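Local coordinates for SA2223 protein (Staphylococcus aureus, PDB 5KAT), which probably binds small-molecule effectors as a member of the integron-associated effector-binding family, and is seen here holding the lipophilic cation tetraphenylphosphonium, at residues S10-G15 against T76-A81; G52-I57 against P132-Y137; V98-G103 against I148-M153. All coordinates share one frame; numbering follows the deposited sequence.

Contact 1: residues S10-G15 against T76-A81; sequences SLTLVG and TGDNSA
Leu13 and Thr76 face each other as an antiparallel, non-hydrogen-bonded pair where strand 69-76 ends against strand 4-20, its neighbour in the six-stranded antiparallel barrel. Followed outward, the Thr76 side chain meets strand 4-20 with its methyl and the loop before strand 57-63 with its hydroxyl. Its CB lies 4.1 Å from Thr12 O. The methyl CG2 presses Leu13 CD2 at 3.4 Å, tighter than usual van der Waals distance, and reaches Leu11 CD1 at 4.1 Å. With chi1 at 56°, OG1 sits between the backbone N and the carbonyl carbon and hydrogen-bonds Asn51 OD1 and Leu54 N.

One main-chain bond crosses the segments: Gly77 N donates to Thr12 O over 3.0 Å, nearly straight at 167°. Thr76 CA adds a CA-H...O contact to Thr12 O at 3.4 Å. Val14 CG2 rests on Gly77 CA at 4.2 Å, whereas poorly ordered Asp78 brings OD1 only to 3.9 Å from Thr12 OG1, with no hydrogen bond. The chemistry implies one backbone bond between these segments, with Val14 to Val75 and Thr76 to Asn51 adding main-chain bonds alongside, and a two-sided threonine, its methyl among leucines and its hydroxyl satisfied by the loop.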
loop_
_atom_site.group_PDB
_atom_site.type_symbol
_atom_site.label_atom_id
_atom_site.label_comp_id
_atom_site.label_asym_id
_atom_site.label_seq_id
_atom_site.Cartn_x
_atom_site.Cartn_y
_atom_site.Cartn_z
ATOM N N SER A 10 15.353 0.651 0.279
ATOM C CA SER A 10 14.816 -0.463 1.042
ATOM C C SER A 10 14.349 0.024 2.409
ATOM O O SER A 10 15.021 0.829 3.057
ATOM C CB SER A 10 15.855 -1.574 1.191
ATOM O OG SER A 10 15.877 -2.383 0.024
ATOM N N LEU A 11 13.175 -0.451 2.815
ATOM C CA LEU A 11 12.560 -0.054 4.072
ATOM C C LEU A 11 12.131 -1.265 4.880
ATOM O O LEU A 11 11.816 -2.320 4.326
ATOM C CB LEU A 11 11.346 0.841 3.820
ATOM C CG LEU A 11 11.629 2.247 3.290
ATOM C CD1 LEU A 11 10.340 2.909 2.843
ATOM C CD2 LEU A 11 12.329 3.096 4.348
ATOM N N THR A 12 12.116 -1.090 6.196
ATOM C CA THR A 12 11.624 -2.098 7.118
ATOM C C THR A 12 10.204 -1.747 7.525
ATOM O O THR A 12 9.956 -0.657 8.043
ATOM C CB THR A 12 12.511 -2.196 8.371
ATOM O OG1 THR A 12 13.842 -2.550 7.987
ATOM C CG2 THR A 12 11.975 -3.243 9.335
ATOM N N LEU A 13 9.279 -2.668 7.277
ATOM C CA LEU A 13 7.875 -2.472 7.625
ATOM C C LEU A 13 7.474 -3.368 8.792
ATOM O O LEU A 13 7.843 -4.539 8.847
ATOM C CB LEU A 13 6.972 -2.756 6.424
ATOM C CG LEU A 13 7.237 -1.956 5.146
ATOM C CD1 LEU A 13 6.087 -2.140 4.170
ATOM C CD2 LEU A 13 7.448 -0.482 5.440
ATOM N N VAL A 14 6.704 -2.798 9.711
ATOM C CA VAL A 14 6.259 -3.498 10.906
ATOM C C VAL A 14 4.744 -3.459 10.973
ATOM O O VAL A 14 4.146 -2.393 10.849
ATOM C CB VAL A 14 6.837 -2.861 12.175
ATOM C CG1 VAL A 14 6.514 -3.719 13.392
ATOM C CG2 VAL A 14 8.328 -2.667 12.018
ATOM N N GLY A 15 4.120 -4.613 11.173
ATOM C CA GLY A 15 2.671 -4.661 11.222
ATOM C C GLY A 15 2.114 -6.062 11.302
ATOM O O GLY A 15 2.695 -6.937 11.946
ATOM N N THR A 76 6.411 2.070 8.604
ATOM C CA THR A 76 7.863 1.991 8.525
ATOM C C THR A 76 8.452 2.138 9.934
ATOM O O THR A 76 8.100 3.067 10.658
ATOM C CB THR A 76 8.430 3.069 7.591
ATOM O OG1 THR A 76 7.994 4.362 8.027
ATOM C CG2 THR A 76 7.942 2.844 6.167
ATOM N N GLY A 77 9.329 1.211 10.317
ATOM C CA GLY A 77 9.938 1.208 11.642
ATOM C C GLY A 77 11.336 0.608 11.616
ATOM O O GLY A 77 11.963 0.579 10.558
ATOM N N ASP A 78 11.829 0.128 12.763
ATOM C CA ASP A 78 13.166 -0.478 12.826
ATOM C C ASP A 78 13.414 -1.403 14.030
ATOM O O ASP A 78 13.403 -2.626 13.879
ATOM C CB ASP A 78 14.234 0.624 12.815
ATOM C CG ASP A 78 14.777 0.905 11.422
ATOM O OD1 ASP A 78 15.118 -0.059 10.701
ATOM O OD2 ASP A 78 14.863 2.092 11.046
ATOM N N ASN A 79 13.640 -0.819 15.209
ATOM C CA ASN A 79 14.180 -1.535 16.381
ATOM C C ASN A 79 13.523 -2.879 16.727
ATOM O O ASN A 79 12.367 -2.936 17.144
ATOM C CB ASN A 79 14.106 -0.628 17.612
ATOM C CG ASN A 79 15.128 0.493 17.574
ATOM O OD1 ASN A 79 16.026 0.505 16.732
ATOM N ND2 ASN A 79 15.004 1.436 18.500
ATOM N N SER A 80 14.313 -3.944 16.615
ATOM C CA SER A 80 13.815 -5.322 16.607
ATOM C C SER A 80 13.157 -5.813 17.901
ATOM O O SER A 80 12.103 -6.448 17.855
ATOM C CB SER A 80 14.967 -6.270 16.263
ATOM O OG SER A 80 15.592 -5.893 15.049
ATOM N N ALA A 81 13.784 -5.555 19.045
ATOM C CA ALA A 81 13.277 -6.071 20.315
ATOM C C ALA A 81 11.865 -5.559 20.582
ATOM O O ALA A 81 10.979 -6.321 20.971
ATOM C CB ALA A 81 14.208 -5.690 21.461
#

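Contact 2: residues G52-I57 against P132-Y137; sequences GDLAGI and PFFELY. With P4P (tetraphenylphosphonium), chain B.
Ile57 and Tyr137 form an antiparallel hydrogen-bonded pair, although the touching parts of their segments run 78° apart end to end, because residues 54-56 swing away as a loop before strand 57-63 begins. The pair joins strands 57-63 and 133-137, neighbours in the closed six-stranded antiparallel barrel. Its two bonds differ in shape: Tyr137 N reaches Ile57 O over 2.8 Å, while Ile57 N, 2.9 Å from Tyr137 O, stands above that carbonyl's plane, 39° out of it. Gly56 CA also comes within 3.1 Å of Tyr137 O, so the chain enters the strand close against the partner's carbonyl.

On the face that bears Ile57 and Tyr137, Ile57 CG2 meets Tyr137 CB at 3.7 Å, and the two side chains then diverge. The tyrosine ring turns an edge toward Ile57 O. Leu136 fills the angle between loop and strand: with CG anti to the backbone N (chi1 -179°), its CD1 rests against Gly56 C at 3.9 Å and against Leu54 CB, while CD2 approaches Ala55 O. Leu54 comes at Phe134 from the opposite direction, CD1 ending 4.1 Å from ring atom CZ. At the strand's start Phe133 puts one ring face to the bound tetraphenylphosphonium, with the ligand's C5A offset toward the rim. At its other end the Tyr137 hydroxyl donates to Glu135 OE1 over 2.6 Å, on that oxygen's anti lone pair, while Glu135 OE2 is hydrogen-bonded to Tyr71 OH.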
loop_
_atom_site.group_PDB
_atom_site.type_symbol
_atom_site.label_atom_id
_atom_site.label_comp_id
_atom_site.label_asym_id
_atom_site.label_seq_id
_atom_site.Cartn_x
_atom_site.Cartn_y
_atom_site.Cartn_z
ATOM N N GLY A 52 8.476 7.532 10.303
ATOM C CA GLY A 52 8.302 8.606 9.346
ATOM C C GLY A 52 9.051 8.437 8.033
ATOM O O GLY A 52 9.114 9.382 7.244
ATOM N N ASP A 53 9.626 7.260 7.792
ATOM C CA ASP A 53 10.228 6.984 6.491
ATOM C C ASP A 53 9.147 7.155 5.435
ATOM O O ASP A 53 9.378 7.742 4.381
ATOM C CB ASP A 53 10.827 5.578 6.432
ATOM C CG ASP A 53 12.111 5.452 7.232
ATOM O OD1 ASP A 53 12.718 6.490 7.571
ATOM O OD2 ASP A 53 12.522 4.305 7.511
ATOM N N LEU A 54 7.965 6.630 5.739
ATOM C CA LEU A 54 6.747 6.990 5.030
ATOM C C LEU A 54 5.779 7.585 6.049
ATOM O O LEU A 54 5.576 7.019 7.126
ATOM C CB LEU A 54 6.132 5.781 4.321
ATOM C CG LEU A 54 6.865 5.319 3.059
ATOM C CD1 LEU A 54 6.412 3.932 2.638
ATOM C CD2 LEU A 54 6.655 6.312 1.923
ATOM N N ALA A 55 5.203 8.736 5.716
ATOM C CA ALA A 55 4.339 9.462 6.642
ATOM C C ALA A 55 2.897 8.984 6.535
ATOM O O ALA A 55 2.136 9.452 5.688
ATOM C CB ALA A 55 4.420 10.960 6.381
ATOM N N GLY A 56 2.534 8.050 7.407
ATOM C CA GLY A 56 1.194 7.495 7.435
ATOM C C GLY A 56 1.221 6.008 7.723
ATOM O O GLY A 56 2.257 5.458 8.105
ATOM N N ILE A 57 0.076 5.360 7.539
ATOM C CA ILE A 57 -0.032 3.918 7.707
ATOM C C ILE A 57 -0.280 3.277 6.344
ATOM O O ILE A 57 -1.005 3.827 5.512
ATOM C CB ILE A 57 -1.155 3.544 8.703
ATOM C CG1 ILE A 57 -1.263 2.028 8.839
ATOM C CG2 ILE A 57 -2.483 4.114 8.267
ATOM C CD1 ILE A 57 -1.630 1.583 10.235
ATOM N N PRO A 132 5.077 -5.656 -4.069
ATOM C CA PRO A 132 3.887 -5.104 -3.413
ATOM C C PRO A 132 3.529 -3.706 -3.914
ATOM O O PRO A 132 4.424 -2.919 -4.232
ATOM C CB PRO A 132 4.287 -5.055 -1.932
ATOM C CG PRO A 132 5.493 -5.935 -1.811
ATOM C CD PRO A 132 6.186 -5.851 -3.122
ATOM N N PHE A 133 2.230 -3.424 -4.003
ATOM C CA PHE A 133 1.740 -2.058 -4.161
ATOM C C PHE A 133 0.973 -1.725 -2.894
ATOM O O PHE A 133 0.536 -2.634 -2.182
ATOM C CB PHE A 133 0.862 -1.897 -5.414
ATOM C CG PHE A 133 -0.426 -2.688 -5.389
ATOM C CD1 PHE A 133 -1.549 -2.199 -4.738
ATOM C CD2 PHE A 133 -0.524 -3.898 -6.060
ATOM C CE1 PHE A 133 -2.732 -2.919 -4.727
ATOM C CE2 PHE A 133 -1.706 -4.619 -6.054
ATOM C CZ PHE A 133 -2.811 -4.126 -5.391
ATOM N N PHE A 134 0.829 -0.439 -2.583
ATOM C CA PHE A 134 0.172 -0.078 -1.336
ATOM C C PHE A 134 -0.589 1.235 -1.371
ATOM O O PHE A 134 -0.350 2.107 -2.209
ATOM C CB PHE A 134 1.195 -0.044 -0.191
ATOM C CG PHE A 134 2.344 0.915 -0.397
ATOM C CD1 PHE A 134 3.497 0.507 -1.046
ATOM C CD2 PHE A 134 2.289 2.202 0.111
ATOM C CE1 PHE A 134 4.560 1.378 -1.215
ATOM C CE2 PHE A 134 3.348 3.076 -0.054
ATOM C CZ PHE A 134 4.487 2.664 -0.718
ATOM N N GLU A 135 -1.551 1.318 -0.457
ATOM C CA GLU A 135 -2.215 2.557 -0.110
ATOM C C GLU A 135 -1.464 3.161 1.070
ATOM O O GLU A 135 -1.064 2.434 1.985
ATOM C CB GLU A 135 -3.684 2.316 0.258
ATOM C CG GLU A 135 -4.461 1.429 -0.709
ATOM C CD GLU A 135 -5.360 0.437 0.012
ATOM O OE1 GLU A 135 -6.121 0.859 0.908
ATOM O OE2 GLU A 135 -5.295 -0.770 -0.304
ATOM N N LEU A 136 -1.268 4.479 1.044
ATOM C CA LEU A 136 -0.655 5.200 2.159
ATOM C C LEU A 136 -1.648 6.202 2.730
ATOM O O LEU A 136 -2.130 7.083 2.015
ATOM C CB LEU A 136 0.621 5.916 1.714
ATOM C CG LEU A 136 1.365 6.697 2.802
ATOM C CD1 LEU A 136 1.937 5.762 3.858
ATOM C CD2 LEU A 136 2.468 7.533 2.185
ATOM N N TYR A 137 -1.944 6.055 4.021
ATOM C CA TYR A 137 -2.924 6.895 4.710
ATOM C C TYR A 137 -2.260 7.837 5.696
ATOM O O TYR A 137 -1.856 7.426 6.784
ATOM C CB TYR A 137 -3.949 6.032 5.446
ATOM C CG TYR A 137 -4.803 5.203 4.528
ATOM C CD1 TYR A 137 -5.941 5.741 3.942
ATOM C CD2 TYR A 137 -4.473 3.887 4.240
ATOM C CE1 TYR A 137 -6.725 4.995 3.098
ATOM C CE2 TYR A 137 -5.251 3.130 3.395
ATOM C CZ TYR A 137 -6.379 3.691 2.825
ATOM O OH TYR A 137 -7.174 2.952 1.980
HETATM P P P4P B . -1.681 -5.242 -11.024
HETATM C C1A P4P B . -2.950 -4.421 -10.017
HETATM C C2A P4P B . -3.927 -5.155 -9.367
HETATM C C3A P4P B . -4.884 -4.503 -8.603
HETATM C C4A P4P B . -4.866 -3.122 -8.488
HETATM C C5A P4P B . -3.888 -2.389 -9.138
HETATM C C6A P4P B . -2.930 -3.037 -9.901
HETATM C C1C P4P B . -2.075 -4.962 -12.782
HETATM C C6C P4P B . -3.301 -4.413 -13.134
HETATM C C5C P4P B . -3.615 -4.198 -14.468
HETATM C C4C P4P B . -2.703 -4.533 -15.457
HETATM C C3C P4P B . -1.479 -5.084 -15.107
HETATM C C2C P4P B . -1.166 -5.299 -13.773
HETATM C C1D P4P B . -0.096 -4.481 -10.556
HETATM C C6D P4P B . 0.581 -4.911 -9.426
HETATM C C5D P4P B . 1.786 -4.329 -9.060
HETATM C C4D P4P B . 2.314 -3.303 -9.825
HETATM C C3D P4P B . 1.631 -2.863 -10.945
HETATM C C2D P4P B . 0.431 -3.451 -11.312
HETATM C C6B P4P B . -1.838 -7.929 -11.751
HETATM C C5B P4P B . -1.802 -9.297 -11.521
HETATM C C4B P4P B . -1.566 -9.777 -10.244
HETATM C C3B P4P B . -1.366 -8.890 -9.199
HETATM C C2B P4P B . -1.401 -7.523 -9.430
HETATM C C1B P4P B . -1.636 -7.036 -10.707
#

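Contact 3: residues V98-G103 against I148-M153; sequences VFEAQG and ITEIWM. With P4P (tetraphenylphosphonium), chain B.
Val98 and Trp152 point the same way from paired strands, and their first torsions fit methyls to indole: Val98 places CG1 anti to its own N (chi1 -176°) and CG2 beside that N, while Trp152 turns CG away from its carbonyl carbon (chi1 -69°). Val98 CG2 consequently lies over the centre of the six-membered ring, 3.6 Å from its centroid and only 13° off the normal, a CH-pi contact. CG1 sits near the pyrrole part, 3.6 Å from Trp152 NE1. Phe134 stacks on the opposite side of the indole, which is thus held between two strands. Its rotation has a polar check as well: Trp152 NE1 donates, close to the ring plane, to Glu150 OE1 at 3.0 Å.

These segments are antiparallel neighbours in the barrel, strand 87-102 beside strand 148-155. Phe99 pairs reciprocally with Ile151, and Ala101 with Thr149, through four nearly straight N-H...O bonds; weaker CA-H...O contacts accompany them, as from Glu150 CA to Phe99 O.

Along the face carrying Val98 and Trp152, Glu100 and Glu150 are also cross-strand neighbours. Their OE2 atoms stay 4.6 Å apart, and a water donates to both, 3.0 Å from Glu100 OE2 and 2.7 Å from Glu150 OE2, probably easing the repulsion of like charges. Ile148 CG2 packs against the carbon chain of Glu100, and its CG1 against that of Gln102, whose NE2 is hydrogen-bonded to Lys146 O.

The other face, bearing Phe99, Ala101, Thr149 and Ile151, is mostly apolar, with Thr149 OG1 hydrogen-bonded to a water. Phe99 CE1 meets Met153 CG at 4.0 Å, their side chains crossing at about a right angle, and helix 107-119 touches Phe99, Ala101 and Ile151. Met153 bends at its second torsion, bringing CE to 3.5 Å from tetraphenylphosphonium C5A.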
loop_
_atom_site.group_PDB
_atom_site.type_symbol
_atom_site.label_atom_id
_atom_site.label_comp_id
_atom_site.label_asym_id
_atom_site.label_seq_id
_atom_site.Cartn_x
_atom_site.Cartn_y
_atom_site.Cartn_z
ATOM N N VAL A 98 2.957 7.162 -8.350
ATOM C CA VAL A 98 2.176 7.482 -7.158
ATOM C C VAL A 98 0.938 8.285 -7.547
ATOM O O VAL A 98 1.038 9.395 -8.079
ATOM C CB VAL A 98 3.015 8.257 -6.129
ATOM C CG1 VAL A 98 2.211 8.502 -4.852
ATOM C CG2 VAL A 98 4.288 7.488 -5.802
ATOM N N PHE A 99 -0.227 7.695 -7.293
ATOM C CA PHE A 99 -1.505 8.307 -7.632
ATOM C C PHE A 99 -2.168 8.857 -6.376
ATOM O O PHE A 99 -1.856 8.429 -5.263
ATOM C CB PHE A 99 -2.427 7.287 -8.315
ATOM C CG PHE A 99 -1.824 6.636 -9.536
ATOM C CD1 PHE A 99 -0.982 5.541 -9.413
ATOM C CD2 PHE A 99 -2.106 7.115 -10.805
ATOM C CE1 PHE A 99 -0.424 4.941 -10.533
ATOM C CE2 PHE A 99 -1.554 6.519 -11.929
ATOM C CZ PHE A 99 -0.712 5.431 -11.791
ATOM N N GLU A 100 -3.082 9.805 -6.564
ATOM C CA GLU A 100 -3.820 10.397 -5.459
ATOM C C GLU A 100 -5.308 10.128 -5.594
ATOM O O GLU A 100 -5.904 10.367 -6.647
ATOM C CB GLU A 100 -3.571 11.905 -5.384
ATOM C CG GLU A 100 -2.232 12.272 -4.774
ATOM C CD GLU A 100 -2.078 13.765 -4.554
ATOM O OE1 GLU A 100 -2.930 14.531 -5.046
ATOM O OE2 GLU A 100 -1.107 14.172 -3.888
ATOM N N ALA A 101 -5.890 9.612 -4.517
ATOM C CA ALA A 101 -7.331 9.442 -4.409
ATOM C C ALA A 101 -7.857 10.429 -3.386
ATOM O O ALA A 101 -7.606 10.272 -2.193
ATOM C CB ALA A 101 -7.682 8.017 -4.003
ATOM N N GLN A 102 -8.571 11.450 -3.848
ATOM C CA GLN A 102 -9.134 12.447 -2.945
ATOM C C GLN A 102 -10.614 12.185 -2.694
ATOM O O GLN A 102 -11.403 12.069 -3.630
ATOM C CB GLN A 102 -8.943 13.860 -3.502
ATOM C CG GLN A 102 -9.390 14.953 -2.538
ATOM C CD GLN A 102 -8.886 16.328 -2.933
ATOM O OE1 GLN A 102 -8.899 16.695 -4.110
ATOM N NE2 GLN A 102 -8.432 17.095 -1.948
ATOM N N GLY A 103 -10.979 12.089 -1.421
ATOM C CA GLY A 103 -12.360 11.874 -1.033
ATOM C C GLY A 103 -12.446 10.993 0.193
ATOM O O GLY A 103 -11.427 10.539 0.718
ATOM N N ILE A 148 -6.773 12.973 1.177
ATOM C CA ILE A 148 -6.025 12.352 0.094
ATOM C C ILE A 148 -5.367 11.061 0.552
ATOM O O ILE A 148 -4.583 11.052 1.504
ATOM C CB ILE A 148 -4.948 13.307 -0.467
ATOM C CG1 ILE A 148 -5.612 14.522 -1.121
ATOM C CG2 ILE A 148 -4.069 12.594 -1.495
ATOM C CD1 ILE A 148 -4.647 15.632 -1.503
ATOM N N THR A 149 -5.705 9.976 -0.136
ATOM C CA THR A 149 -5.003 8.706 -0.007
ATOM C C THR A 149 -4.031 8.575 -1.179
ATOM O O THR A 149 -4.383 8.900 -2.312
ATOM C CB THR A 149 -5.977 7.512 -0.006
ATOM O OG1 THR A 149 -6.959 7.687 1.023
ATOM C CG2 THR A 149 -5.236 6.207 0.228
ATOM N N GLU A 150 -2.809 8.121 -0.911
ATOM C CA GLU A 150 -1.851 7.858 -1.981
ATOM C C GLU A 150 -1.840 6.378 -2.322
ATOM O O GLU A 150 -1.955 5.528 -1.438
ATOM C CB GLU A 150 -0.441 8.316 -1.593
ATOM C CG GLU A 150 -0.250 9.826 -1.598
ATOM C CD GLU A 150 1.144 10.238 -1.167
ATOM O OE1 GLU A 150 1.974 9.347 -0.901
ATOM O OE2 GLU A 150 1.410 11.454 -1.090
ATOM N N ILE A 151 -1.710 6.089 -3.614
ATOM C CA ILE A 151 -1.628 4.724 -4.114
ATOM C C ILE A 151 -0.305 4.549 -4.853
ATOM O O ILE A 151 -0.073 5.181 -5.889
ATOM C CB ILE A 151 -2.802 4.394 -5.046
ATOM C CG1 ILE A 151 -4.126 4.510 -4.287
ATOM C CG2 ILE A 151 -2.652 2.989 -5.621
ATOM C CD1 ILE A 151 -5.350 4.487 -5.181
ATOM N N TRP A 152 0.553 3.690 -4.305
ATOM C CA TRP A 152 1.905 3.486 -4.821
ATOM C C TRP A 152 2.005 2.205 -5.637
ATOM O O TRP A 152 1.884 1.109 -5.092
ATOM C CB TRP A 152 2.909 3.439 -3.667
ATOM C CG TRP A 152 3.102 4.742 -2.969
ATOM C CD1 TRP A 152 2.151 5.481 -2.322
ATOM C CD2 TRP A 152 4.333 5.461 -2.828
ATOM N NE1 TRP A 152 2.716 6.620 -1.794
ATOM C CE2 TRP A 152 4.054 6.629 -2.092
ATOM C CE3 TRP A 152 5.645 5.226 -3.254
ATOM C CZ2 TRP A 152 5.036 7.561 -1.774
ATOM C CZ3 TRP A 152 6.619 6.155 -2.939
ATOM C CH2 TRP A 152 6.309 7.308 -2.206
ATOM N N MET A 153 2.229 2.357 -6.940
ATOM C CA MET A 153 2.391 1.227 -7.856
ATOM C C MET A 153 3.843 1.134 -8.329
ATOM O O MET A 153 4.350 2.067 -8.947
ATOM C CB MET A 153 1.460 1.375 -9.062
ATOM C CG MET A 153 -0.021 1.359 -8.710
ATOM S SD MET A 153 -0.614 -0.285 -8.250
ATOM C CE MET A 153 -2.119 0.113 -7.372
HETATM P P P4P B . -1.681 -5.242 -11.024
HETATM C C1A P4P B . -2.950 -4.421 -10.017
HETATM C C2A P4P B . -3.927 -5.155 -9.367
HETATM C C3A P4P B . -4.884 -4.503 -8.603
HETATM C C4A P4P B . -4.866 -3.122 -8.488
HETATM C C5A P4P B . -3.888 -2.389 -9.138
HETATM C C6A P4P B . -2.930 -3.037 -9.901
HETATM C C1C P4P B . -2.075 -4.962 -12.782
HETATM C C6C P4P B . -3.301 -4.413 -13.134
HETATM C C5C P4P B . -3.615 -4.198 -14.468
HETATM C C4C P4P B . -2.703 -4.533 -15.457
HETATM C C3C P4P B . -1.479 -5.084 -15.107
HETATM C C2C P4P B . -1.166 -5.299 -13.773
HETATM C C1D P4P B . -0.096 -4.481 -10.556
HETATM C C6D P4P B . 0.581 -4.911 -9.426
HETATM C C5D P4P B . 1.786 -4.329 -9.060
HETATM C C4D P4P B . 2.314 -3.303 -9.825
HETATM C C3D P4P B . 1.631 -2.863 -10.945
HETATM C C2D P4P B . 0.431 -3.451 -11.312
HETATM C C6B P4P B . -1.838 -7.929 -11.751
HETATM C C5B P4P B . -1.802 -9.297 -11.521
HETATM C C4B P4P B . -1.566 -9.777 -10.244
HETATM C C3B P4P B . -1.366 -8.890 -9.199
HETATM C C2B P4P B . -1.401 -7.523 -9.430
HETATM C C1B P4P B . -1.636 -7.036 -10.707
HETATM O O HOH W 1 -0.331 13.549 -1.007
HETATM O O HOH W 2 -9.035 9.224 -0.141
#

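In the fold
All three contacts stitch one six-stranded antiparallel barrel, whose strand order is 4-20, 69-76, 57-63, 133-137, 148-155, 87-102. Contact 2 is the most central, its centre about 6 Å from that of the chain; contacts 1 and 3 lie on opposite sides of the chain's centre, about 23 Å apart between centres. Along the chain contact 1 closes before contact 3 opens, while contact 2 alternates with each. Contacts 1 and 2 touch where Leu11 packs against Asp53. Contacts 2 and 3 share a strand boundary, probably hydrogen-bonded through Phe134 O to Trp152 N and Leu136 N to Glu150 O. Both also reach tetraphenylphosphonium, consistent with an effector pocket at this side of the barrel.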